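Alcohol dehydrogenase (Aeropyrum pernix, PDB 1H2B) probably catalyses the NAD-dependent oxidation of alcohols, and binds zinc and the dinucleotide. Local coordinates at residues V219-E222 with K223-L226; N311-E314 with L315-V319; D57-L60 with V61-M64. All blocks are in the same frame, centred on the assembly; numbering follows the deposited sequence.

Contact 1 (V219-E222 with K223-L226). With NAJ (nicotinamide-adenine-dinucleotide (acidic form)), chain I.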
loop_
_atom_site.group_PDB
_atom_site.type_symbol
_atom_site.label_atom_id
_atom_site.label_comp_id
_atom_site.label_asym_id
_atom_site.label_seq_id
_atom_site.Cartn_x
_atom_site.Cartn_y
_atom_site.Cartn_z
ATOM N N VAL B 219 -14.750 26.234 -17.012
ATOM C CA VAL B 219 -15.306 27.585 -17.102
ATOM C C VAL B 219 -15.809 27.916 -18.490
ATOM O O VAL B 219 -16.146 29.089 -18.764
ATOM C CB VAL B 219 -14.256 28.611 -16.671
ATOM C CG1 VAL B 219 -13.995 28.479 -15.135
ATOM C CG2 VAL B 219 -12.930 28.484 -17.513
ATOM N N LYS B 220 -15.835 26.929 -19.373
ATOM C CA LYS B 220 -16.326 27.131 -20.743
ATOM C C LYS B 220 -17.367 26.099 -21.016
ATOM O O LYS B 220 -17.147 24.898 -20.785
ATOM C CB LYS B 220 -15.175 26.912 -21.735
ATOM C CG LYS B 220 -13.991 27.873 -21.531
ATOM C CD LYS B 220 -13.925 28.880 -22.682
ATOM C CE LYS B 220 -13.628 30.317 -22.219
ATOM N NZ LYS B 220 -12.402 30.458 -21.387
ATOM N N GLU B 221 -18.493 26.519 -21.574
ATOM C CA GLU B 221 -19.573 25.568 -21.829
ATOM C C GLU B 221 -19.199 24.350 -22.693
ATOM O O GLU B 221 -19.616 23.223 -22.408
ATOM C CB GLU B 221 -20.764 26.309 -22.436
ATOM C CG GLU B 221 -21.961 25.407 -22.740
ATOM C CD GLU B 221 -22.432 24.533 -21.567
ATOM O OE1 GLU B 221 -22.259 24.895 -20.359
ATOM O OE2 GLU B 221 -23.018 23.463 -21.870
ATOM N N GLU B 222 -18.413 24.578 -23.735
ATOM C CA GLU B 222 -18.062 23.496 -24.642
ATOM C C GLU B 222 -17.193 22.437 -23.913
ATOM O O GLU B 222 -17.256 21.245 -24.236
ATOM C CB GLU B 222 -17.388 24.056 -25.895
ATOM C CG GLU B 222 -16.090 24.792 -25.656
ATOM C CD GLU B 222 -16.195 26.272 -25.256
ATOM O OE1 GLU B 222 -17.305 26.846 -24.954
ATOM O OE2 GLU B 222 -15.090 26.871 -25.236
ATOM N N LYS B 223 -16.458 22.883 -22.901
ATOM C CA LYS B 223 -15.624 21.925 -22.117
ATOM C C LYS B 223 -16.443 21.111 -21.130
ATOM O O LYS B 223 -16.167 19.898 -20.908
ATOM C CB LYS B 223 -14.489 22.652 -21.433
ATOM C CG LYS B 223 -13.418 23.076 -22.481
ATOM C CD LYS B 223 -12.472 24.107 -21.903
ATOM C CE LYS B 223 -11.798 25.021 -22.932
ATOM N NZ LYS B 223 -11.092 24.258 -23.962
ATOM N N LEU B 224 -17.503 21.745 -20.625
ATOM C CA LEU B 224 -18.458 21.027 -19.784
ATOM C C LEU B 224 -19.255 19.984 -20.558
ATOM O O LEU B 224 -19.469 18.867 -20.063
ATOM C CB LEU B 224 -19.377 21.977 -19.041
ATOM C CG LEU B 224 -18.734 23.066 -18.172
ATOM C CD1 LEU B 224 -19.801 23.962 -17.547
ATOM C CD2 LEU B 224 -17.881 22.403 -17.096
ATOM N N LYS B 225 -19.701 20.336 -21.772
ATOM C CA LYS B 225 -20.323 19.330 -22.625
ATOM C C LYS B 225 -19.357 18.197 -22.978
ATOM O O LYS B 225 -19.759 17.021 -23.038
ATOM C CB LYS B 225 -20.842 20.017 -23.916
ATOM C CG LYS B 225 -22.030 20.953 -23.668
ATOM C CD LYS B 225 -22.218 21.911 -24.849
ATOM C CE LYS B 225 -23.153 21.349 -25.872
ATOM N NZ LYS B 225 -23.552 22.385 -26.876
ATOM N N LEU B 226 -18.084 18.538 -23.219
ATOM C CA LEU B 226 -17.086 17.506 -23.529
ATOM C C LEU B 226 -17.001 16.525 -22.343
ATOM O O LEU B 226 -17.002 15.288 -22.510
ATOM C CB LEU B 226 -15.716 18.132 -23.824
ATOM C CG LEU B 226 -14.551 17.169 -24.025
ATOM C CD1 LEU B 226 -14.774 16.314 -25.297
ATOM C CD2 LEU B 226 -13.270 17.976 -24.157
HETATM P PA NAJ I . -5.229 23.418 -20.976
HETATM O O1A NAJ I . -5.031 24.879 -21.268
HETATM O O2A NAJ I . -5.542 22.453 -22.131
HETATM O O5B NAJ I . -6.457 23.164 -19.987
HETATM C C5B NAJ I . -6.736 24.023 -18.872
HETATM C C4B NAJ I . -8.228 23.856 -18.640
HETATM O O4B NAJ I . -8.536 24.531 -17.404
HETATM C C3B NAJ I . -9.097 24.430 -19.759
HETATM O O3B NAJ I . -10.108 23.501 -20.181
HETATM C C2B NAJ I . -9.651 25.650 -19.035
HETATM O O2B NAJ I . -10.899 26.125 -19.565
HETATM C C1B NAJ I . -9.784 25.188 -17.578
HETATM N N9A NAJ I . -9.859 26.264 -16.591
HETATM C C8A NAJ I . -9.273 27.538 -16.587
HETATM N N7A NAJ I . -9.601 28.178 -15.433
HETATM C C5A NAJ I . -10.393 27.336 -14.706
HETATM C C6A NAJ I . -11.012 27.442 -13.485
HETATM N N6A NAJ I . -10.961 28.550 -12.734
HETATM N N1A NAJ I . -11.696 26.356 -13.003
HETATM C C2A NAJ I . -11.844 25.192 -13.736
HETATM N N3A NAJ I . -11.252 25.109 -14.947
HETATM C C4A NAJ I . -10.544 26.168 -15.423
HETATM O O3 NAJ I . -3.937 22.955 -20.175
HETATM P PN NAJ I . -3.192 21.523 -20.176
HETATM O O1N NAJ I . -2.214 21.465 -21.257
HETATM O O2N NAJ I . -4.195 20.450 -20.034
HETATM O O5D NAJ I . -2.312 21.695 -18.844
HETATM C C5D NAJ I . -2.998 21.755 -17.595
HETATM C C4D NAJ I . -2.026 22.195 -16.512
HETATM O O4D NAJ I . -1.139 21.095 -16.244
HETATM C C3D NAJ I . -1.114 23.350 -16.925
HETATM O O3D NAJ I . -0.744 24.072 -15.737
HETATM C C2D NAJ I . 0.122 22.628 -17.481
HETATM O O2D NAJ I . 1.300 23.384 -17.503
HETATM C C1D NAJ I . 0.196 21.494 -16.443
HETATM N N1N NAJ I . 1.009 20.317 -16.752
HETATM C C2N NAJ I . 1.500 19.631 -15.681
HETATM C C3N NAJ I . 2.224 18.469 -15.884
HETATM C C7N NAJ I . 2.811 17.758 -14.709
HETATM O O7N NAJ I . 3.571 16.692 -15.013
HETATM N N7N NAJ I . 2.580 18.055 -13.426
HETATM C C4N NAJ I . 2.460 17.936 -17.194
HETATM C C5N NAJ I . 1.768 18.604 -18.244
HETATM C C6N NAJ I . 1.091 19.787 -18.021
HETATM O O HOH W 1 -13.003 25.017 -26.084
#
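Lys220 and Leu224 meet at the start of helix 221-229, which in this Rossmann-type fold follows strand 213-218 and leads on to strand 234-237 in a beta-alpha-beta unit. The backbone bonds define the first turn. Lys220 holds the N-cap position, and its carbonyl O accepts Leu224 N at 3.2 Å and, in a weak bond bent to 130° at the hydrogen, Lys223 N. Next along, Lys225 N gives a nearly straight bond to Glu221 O (169°), and Leu226 N bonds to Glu222 O.

The charged groups do not pair directly. Glu222 CG sits between its own backbone N and carbonyl carbon (chi1 62°), which folds the chain back over Lys223 N. A water then joins the two side chains, donating to Glu222 OE2 at 2.9 Å and accepting from Lys223 NZ at 3.0 Å. Glu221 crosses Lys225 at about a right angle: its OE2 lies against Lys225 CG at 3.2 Å, while Lys225 NZ stays 5.1 Å from that oxygen, too far for a salt bridge.

Contacts of carbon atoms with the cofactor and with each other complete the turn. Lys220 and Lys223 run side by side in the same direction, with Lys220 CG 3.9 Å from Lys223 CE. Lys223 lays CD and CE along the adenosine ribose, near NAJ O3B and O2B, whereas its NZ goes to the water. Asp218, at the end of strand 213-218, also hydrogen-bonds the dinucleotide, as the acidic residue at this point does in many NAD-dependent Rossmann folds. Val219 places CG1 over a face of the adenine, 3.6 Å from NAJ C6A, and turns CG2 to the ribose side. The tightest approach to the cofactor here is by Lys223 CD, 3.0 Å from NAJ O3B.

Contact 2 (N311-E314 with L315-V319)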
loop_
_atom_site.group_PDB
_atom_site.type_symbol
_atom_site.label_atom_id
_atom_site.label_comp_id
_atom_site.label_asym_id
_atom_site.label_seq_id
_atom_site.Cartn_x
_atom_site.Cartn_y
_atom_site.Cartn_z
ATOM N N ASN B 311 6.052 7.458 -15.345
ATOM C CA ASN B 311 7.219 6.643 -15.659
ATOM C C ASN B 311 6.973 5.804 -16.931
ATOM O O ASN B 311 5.905 5.874 -17.541
ATOM C CB ASN B 311 7.660 5.844 -14.431
ATOM C CG ASN B 311 6.646 4.820 -13.986
ATOM O OD1 ASN B 311 5.944 4.227 -14.799
ATOM N ND2 ASN B 311 6.550 4.607 -12.660
ATOM N N TYR B 312 8.000 5.054 -17.334
ATOM C CA TYR B 312 7.907 4.340 -18.608
ATOM C C TYR B 312 6.848 3.266 -18.580
ATOM O O TYR B 312 6.110 3.087 -19.544
ATOM C CB TYR B 312 9.254 3.737 -18.913
ATOM C CG TYR B 312 9.350 3.054 -20.254
ATOM C CD1 TYR B 312 9.680 3.772 -21.413
ATOM C CD2 TYR B 312 9.130 1.703 -20.344
ATOM C CE1 TYR B 312 9.820 3.157 -22.646
ATOM C CE2 TYR B 312 9.248 1.035 -21.598
ATOM C CZ TYR B 312 9.590 1.768 -22.730
ATOM O OH TYR B 312 9.714 1.125 -23.959
ATOM N N VAL B 313 6.779 2.570 -17.458
ATOM C CA VAL B 313 5.759 1.519 -17.338
ATOM C C VAL B 313 4.346 2.114 -17.429
ATOM O O VAL B 313 3.459 1.559 -18.090
ATOM C CB VAL B 313 5.977 0.665 -16.076
ATOM C CG1 VAL B 313 4.756 -0.193 -15.750
ATOM C CG2 VAL B 313 7.246 -0.204 -16.273
ATOM N N GLU B 314 4.149 3.252 -16.786
ATOM C CA GLU B 314 2.850 3.944 -16.849
ATOM C C GLU B 314 2.507 4.358 -18.291
ATOM O O GLU B 314 1.361 4.223 -18.709
ATOM C CB GLU B 314 2.874 5.172 -15.930
ATOM C CG GLU B 314 2.783 4.707 -14.478
ATOM C CD GLU B 314 3.112 5.780 -13.440
ATOM O OE1 GLU B 314 3.797 6.778 -13.761
ATOM O OE2 GLU B 314 2.674 5.581 -12.280
ATOM N N LEU B 315 3.493 4.829 -19.074
ATOM C CA LEU B 315 3.197 5.169 -20.476
ATOM C C LEU B 315 2.797 3.885 -21.224
ATOM O O LEU B 315 1.844 3.909 -22.014
ATOM C CB LEU B 315 4.410 5.820 -21.175
ATOM C CG LEU B 315 4.121 6.256 -22.614
ATOM C CD1 LEU B 315 2.931 7.202 -22.805
ATOM C CD2 LEU B 315 5.464 6.819 -23.121
ATOM N N HIS B 316 3.493 2.790 -20.937
ATOM C CA HIS B 316 3.135 1.534 -21.587
ATOM C C HIS B 316 1.716 1.104 -21.252
ATOM O O HIS B 316 0.967 0.693 -22.141
ATOM C CB HIS B 316 4.126 0.453 -21.139
ATOM C CG HIS B 316 4.017 -0.791 -21.942
ATOM N ND1 HIS B 316 4.687 -0.970 -23.134
ATOM C CD2 HIS B 316 3.251 -1.885 -21.765
ATOM C CE1 HIS B 316 4.354 -2.146 -23.641
ATOM N NE2 HIS B 316 3.483 -2.718 -22.827
ATOM N N GLU B 317 1.334 1.167 -19.965
ATOM C CA GLU B 317 -0.041 0.855 -19.583
ATOM C C GLU B 317 -1.071 1.747 -20.266
ATOM O O GLU B 317 -2.126 1.306 -20.695
ATOM C CB GLU B 317 -0.201 1.001 -18.070
ATOM C CG GLU B 317 0.621 -0.082 -17.347
ATOM C CD GLU B 317 0.702 0.078 -15.850
ATOM O OE1 GLU B 317 0.059 0.977 -15.281
ATOM O OE2 GLU B 317 1.421 -0.718 -15.221
ATOM N N LEU B 318 -0.782 3.050 -20.339
ATOM C CA LEU B 318 -1.705 3.955 -20.965
ATOM C C LEU B 318 -1.853 3.686 -22.468
ATOM O O LEU B 318 -2.961 3.725 -22.983
ATOM C CB LEU B 318 -1.262 5.421 -20.659
ATOM C CG LEU B 318 -2.095 6.451 -21.403
ATOM C CD1 LEU B 318 -3.566 6.566 -20.950
ATOM C CD2 LEU B 318 -1.368 7.786 -21.252
ATOM N N VAL B 319 -0.731 3.419 -23.160
ATOM C CA VAL B 319 -0.776 3.059 -24.548
ATOM C C VAL B 319 -1.662 1.804 -24.721
ATOM O O VAL B 319 -2.440 1.757 -25.657
ATOM C CB VAL B 319 0.612 2.840 -25.087
ATOM C CG1 VAL B 319 0.556 2.167 -26.506
ATOM C CG2 VAL B 319 1.320 4.174 -25.201
#
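A capping box opens helix 312-323, where Leu315 N makes its first-turn bond to Asn311 O at 3.0 Å. Asn311 is the N-cap, and its side chain and that of Glu314 exchange bonds with each other's backbone. Glu314 N points almost straight at Asn311 OD1, 2.8 Å away with an angle of 162° at the hydrogen. In return Asn311 N donates to Glu314 OE1, also at 2.8 Å, meeting the carboxylate on its anti side and 25° out of its plane. The same OE1 takes a salt bridge from Arg175 of helix 166-181, so two donors of different kinds hold this carboxylate in place.

Beyond the cap, regular bonds carry the helix on: His316 N to Tyr312 O, Glu317 N to Val313 O at 2.9 Å, and Leu318 N to Glu314 O. One side-chain pair follows the Val313-Glu317 step. Glu317 CG lies beside its own backbone N (chi1 -67°), which directs the extended chain back along the helix; CG passes 3.4 Å from Val313 O, and OE2 rests at 3.4 Å against the methyl Val313 CG1. The other oxygen, OE1, forms a salt bridge with Lys178 and a hydrogen bond with Tyr174, both on helix 166-181. With an alanine in place of Glu317, Lys178 would probably lose this counter-charge and Tyr174 OH its partner, and the contact of OE2 with Val313 CG1 would go.

The outward side of the turn belongs to a subunit interface: the Tyr312 ring makes a cation-pi contact with Arg116 of a second subunit, and its hydroxyl is hydrogen-bonded to Val148 O of its own chain. Reciprocal side-chain-to-backbone bonds between the N-cap and the residue three places on are the signature of the capping box, a characteristic helix N-terminal motif.

Contact 3 (D57-L60 with V61-M64). With NAJ (nicotinamide-adenine-dinucleotide (acidic form)), chain I.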
loop_
_atom_site.group_PDB
_atom_site.type_symbol
_atom_site.label_atom_id
_atom_site.label_comp_id
_atom_site.label_asym_id
_atom_site.label_seq_id
_atom_site.Cartn_x
_atom_site.Cartn_y
_atom_site.Cartn_z
ATOM N N ASP B 57 3.892 24.703 -22.655
ATOM C CA ASP B 57 4.545 25.514 -23.715
ATOM C C ASP B 57 4.266 27.001 -23.567
ATOM O O ASP B 57 5.179 27.815 -23.809
ATOM C CB ASP B 57 4.194 24.968 -25.089
ATOM C CG ASP B 57 4.710 23.564 -25.240
ATOM O OD1 ASP B 57 3.998 22.679 -25.772
ATOM O OD2 ASP B 57 5.836 23.310 -24.778
ATOM N N LEU B 58 3.070 27.355 -23.104
ATOM C CA LEU B 58 2.811 28.757 -22.779
ATOM C C LEU B 58 3.634 29.206 -21.586
ATOM O O LEU B 58 4.239 30.290 -21.590
ATOM C CB LEU B 58 1.330 28.967 -22.503
ATOM C CG LEU B 58 0.345 28.725 -23.637
ATOM C CD1 LEU B 58 -1.040 28.654 -23.052
ATOM C CD2 LEU B 58 0.471 29.925 -24.583
ATOM N N HIS B 59 3.676 28.381 -20.543
ATOM C CA HIS B 59 4.526 28.667 -19.405
ATOM C C HIS B 59 5.987 28.828 -19.825
ATOM O O HIS B 59 6.667 29.718 -19.325
ATOM C CB HIS B 59 4.407 27.599 -18.295
ATOM C CG HIS B 59 3.020 27.412 -17.732
ATOM N ND1 HIS B 59 2.113 28.438 -17.560
ATOM C CD2 HIS B 59 2.404 26.296 -17.281
ATOM C CE1 HIS B 59 0.988 27.950 -17.059
ATOM N NE2 HIS B 59 1.157 26.661 -16.837
ATOM N N LEU B 60 6.470 27.989 -20.765
ATOM C CA LEU B 60 7.860 28.080 -21.213
ATOM C C LEU B 60 8.110 29.424 -21.886
ATOM O O LEU B 60 9.081 30.103 -21.541
ATOM C CB LEU B 60 8.183 26.950 -22.206
ATOM C CG LEU B 60 8.517 25.633 -21.465
ATOM C CD1 LEU B 60 8.444 24.484 -22.453
ATOM C CD2 LEU B 60 9.831 25.630 -20.718
ATOM N N VAL B 61 7.249 29.769 -22.830
ATOM C CA VAL B 61 7.400 31.032 -23.560
ATOM C C VAL B 61 7.332 32.216 -22.568
ATOM O O VAL B 61 8.084 33.208 -22.707
ATOM C CB VAL B 61 6.369 31.158 -24.667
ATOM C CG1 VAL B 61 6.409 32.568 -25.292
ATOM C CG2 VAL B 61 6.661 30.150 -25.758
ATOM N N GLN B 62 6.479 32.093 -21.546
ATOM C CA GLN B 62 6.381 33.144 -20.502
ATOM C C GLN B 62 7.617 33.268 -19.588
ATOM O O GLN B 62 7.742 34.237 -18.820
ATOM C CB GLN B 62 5.126 32.946 -19.640
ATOM C CG GLN B 62 3.859 33.544 -20.197
ATOM C CD GLN B 62 2.610 32.828 -19.683
ATOM O OE1 GLN B 62 2.585 32.362 -18.535
ATOM N NE2 GLN B 62 1.586 32.719 -20.533
ATOM N N GLY B 63 8.529 32.305 -19.665
ATOM C CA GLY B 63 9.729 32.286 -18.859
ATOM C C GLY B 63 9.629 31.639 -17.491
ATOM O O GLY B 63 10.549 31.738 -16.690
ATOM N N MET B 64 8.536 30.913 -17.239
ATOM C CA MET B 64 8.296 30.314 -15.929
ATOM C C MET B 64 9.349 29.281 -15.489
ATOM O O MET B 64 9.569 29.053 -14.281
ATOM C CB MET B 64 6.879 29.721 -15.904
ATOM C CG MET B 64 6.276 29.563 -14.525
ATOM S SD MET B 64 4.757 28.642 -14.515
ATOM C CE MET B 64 3.567 29.910 -14.957
HETATM P PA NAJ I . -5.229 23.418 -20.976
HETATM O O1A NAJ I . -5.031 24.879 -21.268
HETATM O O2A NAJ I . -5.542 22.453 -22.131
HETATM O O5B NAJ I . -6.457 23.164 -19.987
HETATM C C5B NAJ I . -6.736 24.023 -18.872
HETATM C C4B NAJ I . -8.228 23.856 -18.640
HETATM O O4B NAJ I . -8.536 24.531 -17.404
HETATM C C3B NAJ I . -9.097 24.430 -19.759
HETATM O O3B NAJ I . -10.108 23.501 -20.181
HETATM C C2B NAJ I . -9.651 25.650 -19.035
HETATM O O2B NAJ I . -10.899 26.125 -19.565
HETATM C C1B NAJ I . -9.784 25.188 -17.578
HETATM N N9A NAJ I . -9.859 26.264 -16.591
HETATM C C8A NAJ I . -9.273 27.538 -16.587
HETATM N N7A NAJ I . -9.601 28.178 -15.433
HETATM C C5A NAJ I . -10.393 27.336 -14.706
HETATM C C6A NAJ I . -11.012 27.442 -13.485
HETATM N N6A NAJ I . -10.961 28.550 -12.734
HETATM N N1A NAJ I . -11.696 26.356 -13.003
HETATM C C2A NAJ I . -11.844 25.192 -13.736
HETATM N N3A NAJ I . -11.252 25.109 -14.947
HETATM C C4A NAJ I . -10.544 26.168 -15.423
HETATM O O3 NAJ I . -3.937 22.955 -20.175
HETATM P PN NAJ I . -3.192 21.523 -20.176
HETATM O O1N NAJ I . -2.214 21.465 -21.257
HETATM O O2N NAJ I . -4.195 20.450 -20.034
HETATM O O5D NAJ I . -2.312 21.695 -18.844
HETATM C C5D NAJ I . -2.998 21.755 -17.595
HETATM C C4D NAJ I . -2.026 22.195 -16.512
HETATM O O4D NAJ I . -1.139 21.095 -16.244
HETATM C C3D NAJ I . -1.114 23.350 -16.925
HETATM O O3D NAJ I . -0.744 24.072 -15.737
HETATM C C2D NAJ I . 0.122 22.628 -17.481
HETATM O O2D NAJ I . 1.300 23.384 -17.503
HETATM C C1D NAJ I . 0.196 21.494 -16.443
HETATM N N1N NAJ I . 1.009 20.317 -16.752
HETATM C C2N NAJ I . 1.500 19.631 -15.681
HETATM C C3N NAJ I . 2.224 18.469 -15.884
HETATM C C7N NAJ I . 2.811 17.758 -14.709
HETATM O O7N NAJ I . 3.571 16.692 -15.013
HETATM N N7N NAJ I . 2.580 18.055 -13.426
HETATM C C4N NAJ I . 2.460 17.936 -17.194
HETATM C C5N NAJ I . 1.768 18.604 -18.244
HETATM C C6N NAJ I . 1.091 19.787 -18.021
HETATM O O HOH W 2 3.527 32.342 -23.172
#
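Helix 55-61 ends in a Schellman motif, in which Met64 N donates to His59 O at 3.0 Å and Gly63 N to Leu60 O at 2.9 Å, while Gly63 turns the chain at a phi of 87°. A CB on Gly63 would press on the carbonyl O of Gln62.

The turn folds Met64 alongside His59. Its sulfur lies over one ring face, SD being 4.2 Å from the His59 ring centroid and 25° off the normal, a sulfur-aromatic contact; the bend at chi3 (-83°) brings CE to 3.3 Å from ND1 of His59. That nitrogen is buried and has no hydrogen-bond partner in the model. At the ring's other nitrogen, His59 NE2 donates in plane to NAJ O3D, a weak bond at 3.4 Å. A water donates to Leu58 O and accepts weakly from Gln62 NE2.

Around the turn, Tyr286 and His55 meet the His59 ring, Asp57 OD1 accepts a hydrogen bond from the backbone N of Cys54, itself a ligand of the zinc, and Leu58 and Gln62 pack on helix 339-347.

Along the chain the order is contact 3, contact 1, contact 2, each a single helix end, and none touches another: their centres lie 25 to 28 Å apart. Contact 3 closes helix 55-61 in the GroES-like part of the sequence. Contacts 1 and 2 start helices 221-229 and 312-323, which follow strands 213-218 and 303-306 of the six-stranded parallel sheet. Contacts 1 and 3, about 11 Å apart at their nearest atoms, touch the two halves of one dinucleotide, the adenosine at contact 1 and the nicotinamide ribose at contact 3, so the cofactor bridges the two. Contact 2 stands back from it, at a subunit interface.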